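Local coordinates for protein hypoxanthine-guanine phosphoribosyltransferase (Thermus thermophilus, PDB 3ACB) that probably catalyses the magnesium-dependent transfer of a phosphoribosyl group from its diphosphate donor to hypoxanthine or guanine, yielding IMP or GMP in purine salvage, at residues G3-G8 and D167-F172; T64-A69 and K87-P92; L109-L114 and V140-H145; L131-S136 and H145-E150. All coordinates share one frame; numbering follows the deposited sequence.

Contact 1. Residues G3-G8 and D167-F172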
loop_
_atom_site.group_PDB
_atom_site.type_symbol
_atom_site.label_atom_id
_atom_site.label_comp_id
_atom_site.label_asym_id
_atom_site.label_seq_id
_atom_site.Cartn_x
_atom_site.Cartn_y
_atom_site.Cartn_z
ATOM N N GLY A 3 2.029 6.812 -21.251
ATOM C CA GLY A 3 2.681 7.796 -20.339
ATOM C C GLY A 3 1.981 9.141 -20.340
ATOM O O GLY A 3 1.534 9.613 -21.383
ATOM N N MET A 4 1.891 9.758 -19.163
ATOM C CA MET A 4 1.243 11.058 -19.002
ATOM C C MET A 4 1.625 11.715 -17.676
ATOM O O MET A 4 1.161 12.813 -17.372
ATOM C CB MET A 4 -0.284 10.913 -19.055
ATOM C CG MET A 4 -0.858 10.595 -20.423
ATOM S SD MET A 4 -0.538 11.893 -21.634
ATOM C CE MET A 4 -2.008 12.905 -21.447
ATOM N N PHE A 5 2.460 11.048 -16.884
ATOM C CA PHE A 5 2.867 11.601 -15.591
ATOM C C PHE A 5 3.669 12.885 -15.771
ATOM O O PHE A 5 4.752 12.881 -16.361
ATOM C CB PHE A 5 3.688 10.575 -14.802
ATOM C CG PHE A 5 2.906 9.356 -14.389
ATOM C CD1 PHE A 5 1.699 9.486 -13.704
ATOM C CD2 PHE A 5 3.377 8.080 -14.682
ATOM C CE1 PHE A 5 0.969 8.359 -13.313
ATOM C CE2 PHE A 5 2.660 6.944 -14.297
ATOM C CZ PHE A 5 1.452 7.084 -13.611
ATOM N N THR A 6 3.135 13.981 -15.245
ATOM C CA THR A 6 3.785 15.279 -15.366
ATOM C C THR A 6 4.040 15.953 -14.020
ATOM O O THR A 6 3.133 16.088 -13.200
ATOM C CB THR A 6 2.930 16.225 -16.230
ATOM O OG1 THR A 6 2.721 15.632 -17.517
ATOM C CG2 THR A 6 3.622 17.569 -16.401
ATOM N N PRO A 7 5.284 16.390 -13.780
ATOM C CA PRO A 7 5.629 17.053 -12.519
ATOM C C PRO A 7 5.075 18.473 -12.444
ATOM O O PRO A 7 4.826 19.112 -13.472
ATOM C CB PRO A 7 7.154 17.029 -12.526
ATOM C CG PRO A 7 7.474 17.164 -13.983
ATOM C CD PRO A 7 6.481 16.215 -14.624
ATOM N N GLY A 8 4.877 18.957 -11.224
ATOM C CA GLY A 8 4.372 20.302 -11.037
ATOM C C GLY A 8 5.514 21.281 -11.230
ATOM O O GLY A 8 6.646 20.868 -11.490
ATOM N N ASP A 167 -3.542 12.455 -7.972
ATOM C CA ASP A 167 -2.097 12.312 -8.098
ATOM C C ASP A 167 -1.311 11.428 -7.141
ATOM O O ASP A 167 -0.079 11.502 -7.121
ATOM C CB ASP A 167 -1.446 13.698 -8.121
ATOM C CG ASP A 167 -1.920 14.543 -9.291
ATOM O OD1 ASP A 167 -2.053 14.000 -10.408
ATOM O OD2 ASP A 167 -2.150 15.753 -9.094
ATOM N N ARG A 168 -1.986 10.599 -6.348
ATOM C CA ARG A 168 -1.262 9.711 -5.444
ATOM C C ARG A 168 -0.511 8.685 -6.293
ATOM O O ARG A 168 0.448 8.062 -5.827
ATOM C CB ARG A 168 -2.210 8.934 -4.522
ATOM C CG ARG A 168 -2.943 9.727 -3.455
ATOM C CD ARG A 168 -3.779 8.757 -2.609
ATOM N NE ARG A 168 -4.731 9.428 -1.722
ATOM C CZ ARG A 168 -4.403 10.052 -0.596
ATOM N NH1 ARG A 168 -3.134 10.097 -0.204
ATOM N NH2 ARG A 168 -5.346 10.635 0.135
ATOM N N ASN A 169 -0.957 8.509 -7.537
ATOM C CA ASN A 169 -0.351 7.525 -8.429
ATOM C C ASN A 169 0.927 7.951 -9.151
ATOM O O ASN A 169 1.536 7.154 -9.869
ATOM C CB ASN A 169 -1.394 7.016 -9.436
ATOM C CG ASN A 169 -2.005 8.124 -10.269
ATOM O OD1 ASN A 169 -2.298 9.210 -9.768
ATOM N ND2 ASN A 169 -2.228 7.843 -11.543
ATOM N N LEU A 170 1.344 9.197 -8.961
ATOM C CA LEU A 170 2.582 9.656 -9.582
ATOM C C LEU A 170 3.717 8.824 -8.992
ATOM O O LEU A 170 3.803 8.655 -7.780
ATOM C CB LEU A 170 2.813 11.142 -9.284
ATOM C CG LEU A 170 2.169 12.167 -10.224
ATOM C CD1 LEU A 170 0.699 11.861 -10.445
ATOM C CD2 LEU A 170 2.349 13.552 -9.633
ATOM N N PRO A 171 4.598 8.278 -9.846
ATOM C CA PRO A 171 5.712 7.465 -9.347
ATOM C C PRO A 171 6.841 8.287 -8.734
ATOM O O PRO A 171 7.802 7.738 -8.197
ATOM C CB PRO A 171 6.154 6.688 -10.586
ATOM C CG PRO A 171 5.850 7.639 -11.700
ATOM C CD PRO A 171 4.501 8.202 -11.316
ATOM N N PHE A 172 6.715 9.605 -8.805
ATOM C CA PHE A 172 7.735 10.490 -8.257
ATOM C C PHE A 172 7.099 11.507 -7.331
ATOM O O PHE A 172 5.874 11.617 -7.279
ATOM C CB PHE A 172 8.460 11.212 -9.400
ATOM C CG PHE A 172 7.532 11.885 -10.378
ATOM C CD1 PHE A 172 6.859 13.054 -10.035
ATOM C CD2 PHE A 172 7.310 11.330 -11.638
ATOM C CE1 PHE A 172 5.976 13.661 -10.927
ATOM C CE2 PHE A 172 6.429 11.926 -12.539
ATOM C CZ PHE A 172 5.758 13.095 -12.183
#
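Phe5 carries the apolar part of this contact, lying over Pro171 and beside Phe172. Its ring receives Pro171 CD almost squarely on one face, a CH-pi contact with CD 3.5 Å from the ring centroid and 11° off the ring normal. Leu170 adds an apolar touch, its CD1 4.2 Å from Phe5 CD1. At the root of the side chain, Phe5 CB rests 3.8 Å from Phe172 CE2. Phe172 has CG wedged between its own backbone N and carbonyl carbon (chi1 51°), which turns the ring's CZ end toward the Thr6-Pro7 peptide: CZ is 3.8 Å from Thr6 C, at the ring edge, and CE1 is 3.9 Å from Pro7 CB.

Polar groups enter only by proximity, for no hydrogen bond joins the two segments. Asn169 ND2 lies at the edge of the Phe5 ring, 3.7 Å from CE1, with the amide steeply turned against the ring, and gives its hydrogen bond to Leu61 O of the second subunit. Replacing Phe5 by alanine is likely to strip Pro171 of its aromatic cover and open a gap beside Asn169 and Leu170.

The type I turn from Asp167 to Leu170 carries Asn169 and Leu170 and leads into Pro171 and Phe172. An N-terminal arm laid on the loop between strands 155-157 and 174-176, close to the second subunit, is consistent with the hood region of type I phosphoribosyltransferases, the part that takes up the base.

Contact 2. Residues T64-A69 and K87-P92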
loop_
_atom_site.group_PDB
_atom_site.type_symbol
_atom_site.label_atom_id
_atom_site.label_comp_id
_atom_site.label_asym_id
_atom_site.label_seq_id
_atom_site.Cartn_x
_atom_site.Cartn_y
_atom_site.Cartn_z
ATOM N N THR A 64 5.849 -8.459 10.596
ATOM C CA THR A 64 4.406 -8.361 10.470
ATOM C C THR A 64 4.079 -6.898 10.218
ATOM O O THR A 64 4.946 -6.030 10.336
ATOM C CB THR A 64 3.689 -8.831 11.753
ATOM O OG1 THR A 64 4.132 -8.050 12.870
ATOM C CG2 THR A 64 3.978 -10.303 12.014
ATOM N N MET A 65 2.837 -6.615 9.858
ATOM C CA MET A 65 2.466 -5.238 9.600
ATOM C C MET A 65 1.010 -4.955 9.901
ATOM O O MET A 65 0.212 -5.866 10.086
ATOM C CB MET A 65 2.806 -4.843 8.148
ATOM C CG MET A 65 2.706 -5.952 7.111
ATOM S SD MET A 65 3.270 -5.457 5.438
ATOM C CE MET A 65 4.852 -6.265 5.334
ATOM N N ASP A 66 0.684 -3.673 9.986
ATOM C CA ASP A 66 -0.677 -3.259 10.252
ATOM C C ASP A 66 -0.865 -1.887 9.631
ATOM O O ASP A 66 0.104 -1.233 9.231
ATOM C CB ASP A 66 -0.948 -3.199 11.753
ATOM C CG ASP A 66 -2.412 -3.416 12.085
ATOM O OD1 ASP A 66 -3.242 -3.402 11.151
ATOM O OD2 ASP A 66 -2.738 -3.595 13.276
ATOM N N PHE A 67 -2.116 -1.458 9.554
ATOM C CA PHE A 67 -2.447 -0.180 8.960
ATOM C C PHE A 67 -3.310 0.628 9.903
ATOM O O PHE A 67 -4.218 0.097 10.544
ATOM C CB PHE A 67 -3.188 -0.413 7.648
ATOM C CG PHE A 67 -2.370 -1.127 6.619
ATOM C CD1 PHE A 67 -1.669 -0.411 5.648
ATOM C CD2 PHE A 67 -2.275 -2.515 6.629
ATOM C CE1 PHE A 67 -0.888 -1.068 4.702
ATOM C CE2 PHE A 67 -1.497 -3.182 5.689
ATOM C CZ PHE A 67 -0.800 -2.455 4.722
ATOM N N ILE A 68 -3.013 1.916 9.994
ATOM C CA ILE A 68 -3.782 2.797 10.852
ATOM C C ILE A 68 -4.033 4.091 10.087
ATOM O O ILE A 68 -3.192 4.536 9.299
ATOM C CB ILE A 68 -3.025 3.092 12.175
ATOM C CG1 ILE A 68 -3.970 3.753 13.182
ATOM C CG2 ILE A 68 -1.841 4.009 11.915
ATOM C CD1 ILE A 68 -3.362 3.946 14.566
ATOM N N ALA A 69 -5.205 4.677 10.289
ATOM C CA ALA A 69 -5.536 5.928 9.621
ATOM C C ALA A 69 -5.833 6.960 10.692
ATOM O O ALA A 69 -6.674 6.736 11.560
ATOM C CB ALA A 69 -6.742 5.744 8.712
ATOM N N LYS A 87 -8.762 4.978 11.601
ATOM C CA LYS A 87 -8.744 3.519 11.509
ATOM C C LYS A 87 -7.874 2.978 12.636
ATOM O O LYS A 87 -6.791 3.500 12.890
ATOM C CB LYS A 87 -8.184 3.053 10.163
ATOM C CG LYS A 87 -8.180 1.538 10.024
ATOM C CD LYS A 87 -7.491 1.072 8.757
ATOM C CE LYS A 87 -7.442 -0.450 8.704
ATOM N NZ LYS A 87 -6.692 -0.944 7.519
ATOM N N ASP A 88 -8.341 1.928 13.304
ATOM C CA ASP A 88 -7.601 1.356 14.422
ATOM C C ASP A 88 -6.760 0.127 14.066
ATOM O O ASP A 88 -6.952 -0.495 13.020
ATOM C CB ASP A 88 -8.578 1.014 15.553
ATOM C CG ASP A 88 -7.872 0.643 16.838
ATOM O OD1 ASP A 88 -6.950 1.382 17.241
ATOM O OD2 ASP A 88 -8.244 -0.382 17.450
ATOM N N LEU A 89 -5.819 -0.204 14.948
ATOM C CA LEU A 89 -4.935 -1.353 14.762
ATOM C C LEU A 89 -5.710 -2.645 14.987
ATOM O O LEU A 89 -6.776 -2.635 15.598
ATOM C CB LEU A 89 -3.772 -1.295 15.754
ATOM C CG LEU A 89 -2.837 -0.085 15.694
ATOM C CD1 LEU A 89 -1.851 -0.150 16.855
ATOM C CD2 LEU A 89 -2.101 -0.063 14.359
ATOM N N ARG A 90 -5.165 -3.754 14.497
ATOM C CA ARG A 90 -5.807 -5.052 14.656
ATOM C C ARG A 90 -4.853 -6.050 15.307
ATOM O O ARG A 90 -5.285 -6.973 15.993
ATOM C CB ARG A 90 -6.269 -5.582 13.297
ATOM C CG ARG A 90 -7.201 -4.635 12.571
ATOM C CD ARG A 90 -7.631 -5.178 11.217
ATOM N NE ARG A 90 -8.279 -4.145 10.412
ATOM C CZ ARG A 90 -9.377 -3.488 10.775
ATOM N NH1 ARG A 90 -9.963 -3.757 11.935
ATOM N NH2 ARG A 90 -9.885 -2.552 9.983
ATOM N N LEU A 91 -3.554 -5.865 15.086
ATOM C CA LEU A 91 -2.559 -6.757 15.667
ATOM C C LEU A 91 -1.977 -6.150 16.938
ATOM O O LEU A 91 -1.841 -4.928 17.050
ATOM C CB LEU A 91 -1.442 -7.053 14.662
ATOM C CG LEU A 91 -1.746 -8.117 13.597
ATOM C CD1 LEU A 91 -2.899 -7.675 12.716
ATOM C CD2 LEU A 91 -0.503 -8.361 12.755
ATOM N N PRO A 92 -1.632 -6.998 17.920
ATOM C CA PRO A 92 -1.064 -6.535 19.191
ATOM C C PRO A 92 0.306 -5.894 18.992
ATOM O O PRO A 92 1.054 -6.284 18.096
ATOM C CB PRO A 92 -0.953 -7.822 20.015
ATOM C CG PRO A 92 -1.989 -8.728 19.408
ATOM C CD PRO A 92 -1.824 -8.457 17.935
HETATM O O HOH W 1 -0.686 -3.351 15.148
HETATM O O HOH W 2 -5.657 -2.151 11.251
#
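Asp66 and the backbone of Arg90 and Leu91 meet through one carboxylate oxygen. With CG anti to the backbone N (chi1 -153°), the side chain reaches across so that OD2 accepts from two successive amides. Arg90 N comes at 2.7 Å along the syn lone pair of OD2 in a nearly straight bond (176°), whereas Leu91 N, 3.0 Å from OD2, approaches from above the carboxylate plane. A water donates to both OD2 and Leu91 O, and the other oxygen, OD1, takes the amide of Phe67. With its rotation fixed from both ends, the group holds the chain at Arg90 and Leu91, and a leucine in place of Asp66 would probably leave those two amides without their acceptor and free that part of the loop to shift.

The bridge between Ala69 and Lys87, an antiparallel hydrogen-bonded pair with Lys87 N 2.7 Å from Ala69 O, sets strand 85-87 at one edge of the mixed sheet of the phosphoribosyltransferase fold. Residues 72-83, which are not modelled, lie in the connection between the two strands and probably form the flexible loop of this family.

The Lys87 chain is extended throughout and slants toward Phe67 of the neighbouring strand, bringing NZ to 3.5 Å from Phe67 CB; Phe67 itself meets Phe49 of the second subunit edge to face. Leu89 has CG anti to its carbonyl carbon (chi1 -60°), an arrangement that carries CD2 inward to 3.9 Å from Ile68 CB. Leu91 CD2 settles 3.7 Å from Met65 O.

Contact 3. Residues L109-L114 and V140-H145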
loop_
_atom_site.group_PDB
_atom_site.type_symbol
_atom_site.label_atom_id
_atom_site.label_comp_id
_atom_site.label_asym_id
_atom_site.label_seq_id
_atom_site.Cartn_x
_atom_site.Cartn_y
_atom_site.Cartn_z
ATOM N N LEU A 109 2.731 16.960 15.077
ATOM C CA LEU A 109 1.573 16.801 15.955
ATOM C C LEU A 109 0.912 15.435 15.823
ATOM O O LEU A 109 0.607 14.788 16.824
ATOM C CB LEU A 109 0.543 17.897 15.667
ATOM C CG LEU A 109 1.028 19.320 15.947
ATOM C CD1 LEU A 109 0.021 20.333 15.428
ATOM C CD2 LEU A 109 1.251 19.491 17.437
ATOM N N THR A 110 0.692 15.004 14.585
ATOM C CA THR A 110 0.061 13.720 14.323
ATOM C C THR A 110 0.926 12.557 14.785
ATOM O O THR A 110 0.427 11.621 15.408
ATOM C CB THR A 110 -0.243 13.551 12.822
ATOM O OG1 THR A 110 -1.200 14.536 12.418
ATOM C CG2 THR A 110 -0.807 12.171 12.543
ATOM N N LEU A 111 2.219 12.614 14.479
ATOM C CA LEU A 111 3.135 11.552 14.873
ATOM C C LEU A 111 3.255 11.469 16.393
ATOM O O LEU A 111 3.341 10.377 16.956
ATOM C CB LEU A 111 4.519 11.785 14.253
ATOM C CG LEU A 111 5.626 10.799 14.647
ATOM C CD1 LEU A 111 5.224 9.372 14.261
ATOM C CD2 LEU A 111 6.921 11.187 13.952
ATOM N N SER A 112 3.265 12.628 17.049
ATOM C CA SER A 112 3.380 12.696 18.504
ATOM C C SER A 112 2.196 11.986 19.159
ATOM O O SER A 112 2.353 11.257 20.136
ATOM C CB SER A 112 3.417 14.156 18.960
ATOM O OG SER A 112 3.578 14.234 20.361
ATOM N N TYR A 113 1.007 12.221 18.620
ATOM C CA TYR A 113 -0.191 11.580 19.139
ATOM C C TYR A 113 -0.033 10.075 18.963
ATOM O O TYR A 113 -0.171 9.308 19.917
ATOM C CB TYR A 113 -1.429 12.077 18.377
ATOM C CG TYR A 113 -2.689 11.267 18.618
ATOM C CD1 TYR A 113 -2.833 9.985 18.081
ATOM C CD2 TYR A 113 -3.732 11.776 19.393
ATOM C CE1 TYR A 113 -3.981 9.230 18.309
ATOM C CE2 TYR A 113 -4.888 11.027 19.628
ATOM C CZ TYR A 113 -5.004 9.755 19.083
ATOM O OH TYR A 113 -6.137 9.006 19.310
ATOM N N LEU A 114 0.269 9.665 17.736
ATOM C CA LEU A 114 0.442 8.256 17.409
ATOM C C LEU A 114 1.451 7.559 18.326
ATOM O O LEU A 114 1.211 6.441 18.786
ATOM C CB LEU A 114 0.871 8.114 15.944
ATOM C CG LEU A 114 1.084 6.701 15.401
ATOM C CD1 LEU A 114 -0.205 5.892 15.526
ATOM C CD2 LEU A 114 1.523 6.782 13.940
ATOM N N VAL A 140 6.392 20.372 17.611
ATOM C CA VAL A 140 6.728 19.486 18.721
ATOM C C VAL A 140 7.872 18.571 18.300
ATOM O O VAL A 140 7.997 18.223 17.127
ATOM C CB VAL A 140 5.526 18.606 19.143
ATOM C CG1 VAL A 140 4.408 19.481 19.680
ATOM C CG2 VAL A 140 5.041 17.781 17.961
ATOM N N GLU A 141 8.707 18.185 19.257
ATOM C CA GLU A 141 9.834 17.311 18.961
ATOM C C GLU A 141 9.415 15.852 18.828
ATOM O O GLU A 141 8.833 15.274 19.745
ATOM C CB GLU A 141 10.901 17.428 20.048
ATOM C CG GLU A 141 11.588 18.775 20.105
ATOM C CD GLU A 141 12.681 18.817 21.155
ATOM O OE1 GLU A 141 13.629 18.008 21.058
ATOM O OE2 GLU A 141 12.592 19.657 22.078
ATOM N N VAL A 142 9.708 15.268 17.674
ATOM C CA VAL A 142 9.400 13.869 17.407
ATOM C C VAL A 142 10.626 13.271 16.735
ATOM O O VAL A 142 11.344 13.959 16.005
ATOM C CB VAL A 142 8.182 13.714 16.478
ATOM C CG1 VAL A 142 6.917 14.148 17.206
ATOM C CG2 VAL A 142 8.381 14.540 15.216
ATOM N N PRO A 143 10.896 11.986 16.983
ATOM C CA PRO A 143 12.065 11.370 16.364
ATOM C C PRO A 143 11.771 10.730 15.014
ATOM O O PRO A 143 10.653 10.284 14.761
ATOM C CB PRO A 143 12.473 10.331 17.396
ATOM C CG PRO A 143 11.133 9.808 17.837
ATOM C CD PRO A 143 10.312 11.091 18.002
ATOM N N ILE A 144 12.780 10.717 14.148
ATOM C CA ILE A 144 12.689 10.074 12.843
ATOM C C ILE A 144 14.012 9.331 12.709
ATOM O O ILE A 144 15.057 9.942 12.479
ATOM C CB ILE A 144 12.567 11.076 11.685
ATOM C CG1 ILE A 144 11.266 11.870 11.811
ATOM C CG2 ILE A 144 12.580 10.324 10.361
ATOM C CD1 ILE A 144 11.010 12.812 10.642
ATOM N N HIS A 145 13.966 8.015 12.873
ATOM C CA HIS A 145 15.166 7.194 12.805
ATOM C C HIS A 145 15.598 6.818 11.392
ATOM O O HIS A 145 16.786 6.629 11.136
ATOM C CB HIS A 145 14.967 5.933 13.648
ATOM C CG HIS A 145 14.478 6.215 15.036
ATOM N ND1 HIS A 145 13.163 6.527 15.315
ATOM C CD2 HIS A 145 15.138 6.279 16.218
ATOM C CE1 HIS A 145 13.035 6.772 16.607
ATOM N NE2 HIS A 145 14.219 6.629 17.177
#
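Leu109, Leu111 and Ser112 meet Val140 and Val142 without any aromatic ring, side-chain amide or carboxylate between them, so there are no stacked faces or ring edges here. Of the carbonyl groups, Pro143 O stands 3.9 Å from Leu111 CD2. Most of the rest is aliphatic packing, an example of how a helix is packed against an extended chain by apolar shape alone.

Ser112 serves as the middle of the interface, and it does so through carbon. It is CB that does the touching, fitted between the two valines, 3.9 Å from Val142 CG1 and 4.1 Å from Val140 CG2. Val142 uses its parts separately: CG1 turns to the serine, and CB, 3.8 Å from Leu111 CD2, abuts the leucine together with CG2. Leu111 has its CG anti to the backbone N (chi1 176°), and of its two methyls it is CD2 that does the touching. Val140 straddles the start of the helix. Its CG2 is 3.8 Å from Leu109 N, and its CG1 is 3.9 Å from Leu109 CD2, the two side chains crossing at about a right angle.

The helix follows residues 106-108, which bind the nucleotide, and Thr107 OG1 accepts from Leu109 N; Thr110, also a nucleotide-binding residue, directs its CB away from segment 140-145. Deeper in, Leu111 packs on Val100, Glu102 and Val128 of the central strands, and together with Val142 on Val105 of strand 104-105, closing helix 109-119 over this part of the sheet.

Contact 4. Residues L131-S136 and H145-E150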
loop_
_atom_site.group_PDB
_atom_site.type_symbol
_atom_site.label_atom_id
_atom_site.label_comp_id
_atom_site.label_asym_id
_atom_site.label_seq_id
_atom_site.Cartn_x
_atom_site.Cartn_y
_atom_site.Cartn_z
ATOM N N LEU A 131 9.156 9.039 4.858
ATOM C CA LEU A 131 9.646 9.354 3.524
ATOM C C LEU A 131 10.131 10.802 3.464
ATOM O O LEU A 131 11.229 11.074 2.987
ATOM C CB LEU A 131 8.545 9.147 2.480
ATOM C CG LEU A 131 8.929 9.584 1.059
ATOM C CD1 LEU A 131 10.004 8.662 0.500
ATOM C CD2 LEU A 131 7.701 9.573 0.169
ATOM N N LEU A 132 9.311 11.723 3.962
ATOM C CA LEU A 132 9.648 13.140 3.933
ATOM C C LEU A 132 9.559 13.825 5.289
ATOM O O LEU A 132 8.788 13.422 6.165
ATOM C CB LEU A 132 8.718 13.874 2.968
ATOM C CG LEU A 132 8.565 13.280 1.565
ATOM C CD1 LEU A 132 7.500 14.070 0.803
ATOM C CD2 LEU A 132 9.904 13.315 0.834
ATOM N N SER A 133 10.343 14.889 5.439
ATOM C CA SER A 133 10.362 15.669 6.663
ATOM C C SER A 133 10.507 17.158 6.357
ATOM O O SER A 133 11.382 17.558 5.587
ATOM C CB SER A 133 11.519 15.217 7.559
ATOM O OG SER A 133 11.651 16.072 8.682
ATOM N N LYS A 134 9.632 17.968 6.945
ATOM C CA LYS A 134 9.675 19.421 6.782
ATOM C C LYS A 134 9.986 19.951 8.173
ATOM O O LYS A 134 9.094 20.408 8.887
ATOM C CB LYS A 134 8.321 19.976 6.337
ATOM C CG LYS A 134 7.895 19.623 4.927
ATOM C CD LYS A 134 6.562 20.297 4.641
ATOM C CE LYS A 134 6.075 20.068 3.230
ATOM N NZ LYS A 134 4.840 20.858 2.997
ATOM N N PRO A 135 11.261 19.897 8.576
ATOM C CA PRO A 135 11.665 20.369 9.901
ATOM C C PRO A 135 11.298 21.804 10.261
ATOM O O PRO A 135 11.135 22.115 11.436
ATOM C CB PRO A 135 13.172 20.122 9.907
ATOM C CG PRO A 135 13.544 20.268 8.457
ATOM C CD PRO A 135 12.435 19.515 7.771
ATOM N N SER A 136 11.153 22.675 9.265
ATOM C CA SER A 136 10.815 24.072 9.535
ATOM C C SER A 136 9.390 24.240 10.047
ATOM O O SER A 136 9.029 25.305 10.549
ATOM C CB SER A 136 11.000 24.922 8.279
ATOM O OG SER A 136 10.105 24.518 7.256
ATOM N N HIS A 145 13.966 8.015 12.873
ATOM C CA HIS A 145 15.166 7.194 12.805
ATOM C C HIS A 145 15.598 6.818 11.392
ATOM O O HIS A 145 16.786 6.629 11.136
ATOM C CB HIS A 145 14.967 5.933 13.648
ATOM C CG HIS A 145 14.478 6.215 15.036
ATOM N ND1 HIS A 145 13.163 6.527 15.315
ATOM C CD2 HIS A 145 15.138 6.279 16.218
ATOM C CE1 HIS A 145 13.035 6.772 16.607
ATOM N NE2 HIS A 145 14.219 6.629 17.177
ATOM N N TYR A 146 14.634 6.710 10.482
ATOM C CA TYR A 146 14.919 6.349 9.096
ATOM C C TYR A 146 14.195 7.342 8.200
ATOM O O TYR A 146 12.992 7.227 7.970
ATOM C CB TYR A 146 14.441 4.919 8.829
ATOM C CG TYR A 146 15.011 3.921 9.812
ATOM C CD1 TYR A 146 16.364 3.575 9.780
ATOM C CD2 TYR A 146 14.214 3.374 10.819
ATOM C CE1 TYR A 146 16.911 2.714 10.730
ATOM C CE2 TYR A 146 14.753 2.512 11.777
ATOM C CZ TYR A 146 16.098 2.187 11.727
ATOM O OH TYR A 146 16.630 1.350 12.682
ATOM N N LEU A 147 14.939 8.321 7.694
ATOM C CA LEU A 147 14.361 9.364 6.860
ATOM C C LEU A 147 14.729 9.296 5.385
ATOM O O LEU A 147 15.899 9.146 5.025
ATOM C CB LEU A 147 14.762 10.733 7.415
ATOM C CG LEU A 147 14.313 11.958 6.620
ATOM C CD1 LEU A 147 12.787 11.965 6.510
ATOM C CD2 LEU A 147 14.820 13.230 7.299
ATOM N N GLY A 148 13.714 9.413 4.535
ATOM C CA GLY A 148 13.951 9.391 3.107
ATOM C C GLY A 148 14.614 10.689 2.680
ATOM O O GLY A 148 15.784 10.694 2.295
ATOM N N PHE A 149 13.873 11.791 2.769
ATOM C CA PHE A 149 14.382 13.101 2.369
ATOM C C PHE A 149 13.877 14.238 3.251
ATOM O O PHE A 149 12.735 14.226 3.715
ATOM C CB PHE A 149 13.955 13.419 0.935
ATOM C CG PHE A 149 14.275 12.335 -0.051
ATOM C CD1 PHE A 149 15.515 12.295 -0.684
ATOM C CD2 PHE A 149 13.340 11.341 -0.335
ATOM C CE1 PHE A 149 15.819 11.278 -1.587
ATOM C CE2 PHE A 149 13.636 10.321 -1.235
ATOM C CZ PHE A 149 14.878 10.290 -1.861
ATOM N N GLU A 150 14.736 15.229 3.463
ATOM C CA GLU A 150 14.371 16.409 4.225
ATOM C C GLU A 150 14.091 17.472 3.170
ATOM O O GLU A 150 14.894 17.665 2.259
ATOM C CB GLU A 150 15.527 16.844 5.124
ATOM C CG GLU A 150 15.270 18.151 5.848
ATOM C CD GLU A 150 16.329 18.453 6.884
ATOM O OE1 GLU A 150 16.305 17.820 7.965
ATOM O OE2 GLU A 150 17.189 19.317 6.606
HETATM O O HOH W 3 14.293 16.432 9.119
#
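Leu131 O takes the shortest bond of the contact, from Phe149 N at 2.7 Å, the donor nitrogen sitting nearly in line with the Leu131 carbonyl bond (C=O...N 162°). Having no CB, Gly148 can bring its CA to 3.2 Å from Leu131 O just as the chain bends there. One step on, Ser133 N reaches Phe149 O at 3.0 Å in a weak, bent bond (133°), while Leu132 CA adds a CA-H...O contact to the same oxygen. Leu132 pairs with Phe149 and Ser133 with Glu150 as parallel bridges, so these short strands run side by side in the mixed sheet.

The two faces differ. On one, Leu132 CD2 lies 4.1 Å from Phe149 CB, and the Phe149 ring also borders Arg22 of helix 16-33. On the other, Ser133 CB meets Leu147 CD1 at 3.6 Å, and Glu150, its CG anti to the backbone N (chi1 174°) and its chain stretched out, crosses Pro135 with CD 3.7 Å from Pro135 CG. A water spans Ser133 OG and Glu150 OE1; the serine hydroxyl is also bonded to Arg138.

Nucleotide-binding Lys134 sends its side chain the other way, to Asp153 and Ala154 O. The pairing thus depends chiefly on backbone groups, with an exposed carboxylate and one bridging water at Glu150, which implies that the course of the chain leading into Lys134 is fixed without engaging its ammonium group.

Contact 1 joins the N-terminal arm to a loop near the C terminus, and the other three are nested within the loop it closes; contact 2 is complete before contacts 3 and 4 begin. Contacts 2 and 4 belong to the same mixed sheet but lie on opposite sides of the chain's centre, their own centres 23 Å apart. Helix 109-119 spans part of that distance: Leu114 of contact 3 packs on Ile68 of contact 2. Contacts 3 and 4, with centres 12 Å apart, share His145 and interlace along the chain, placing nucleotide-binding Thr110 and Lys134 in one connected framework. Contacts 1 and 2, 29 Å apart between centres, both touch the second subunit, so two separate parts of the fold face it.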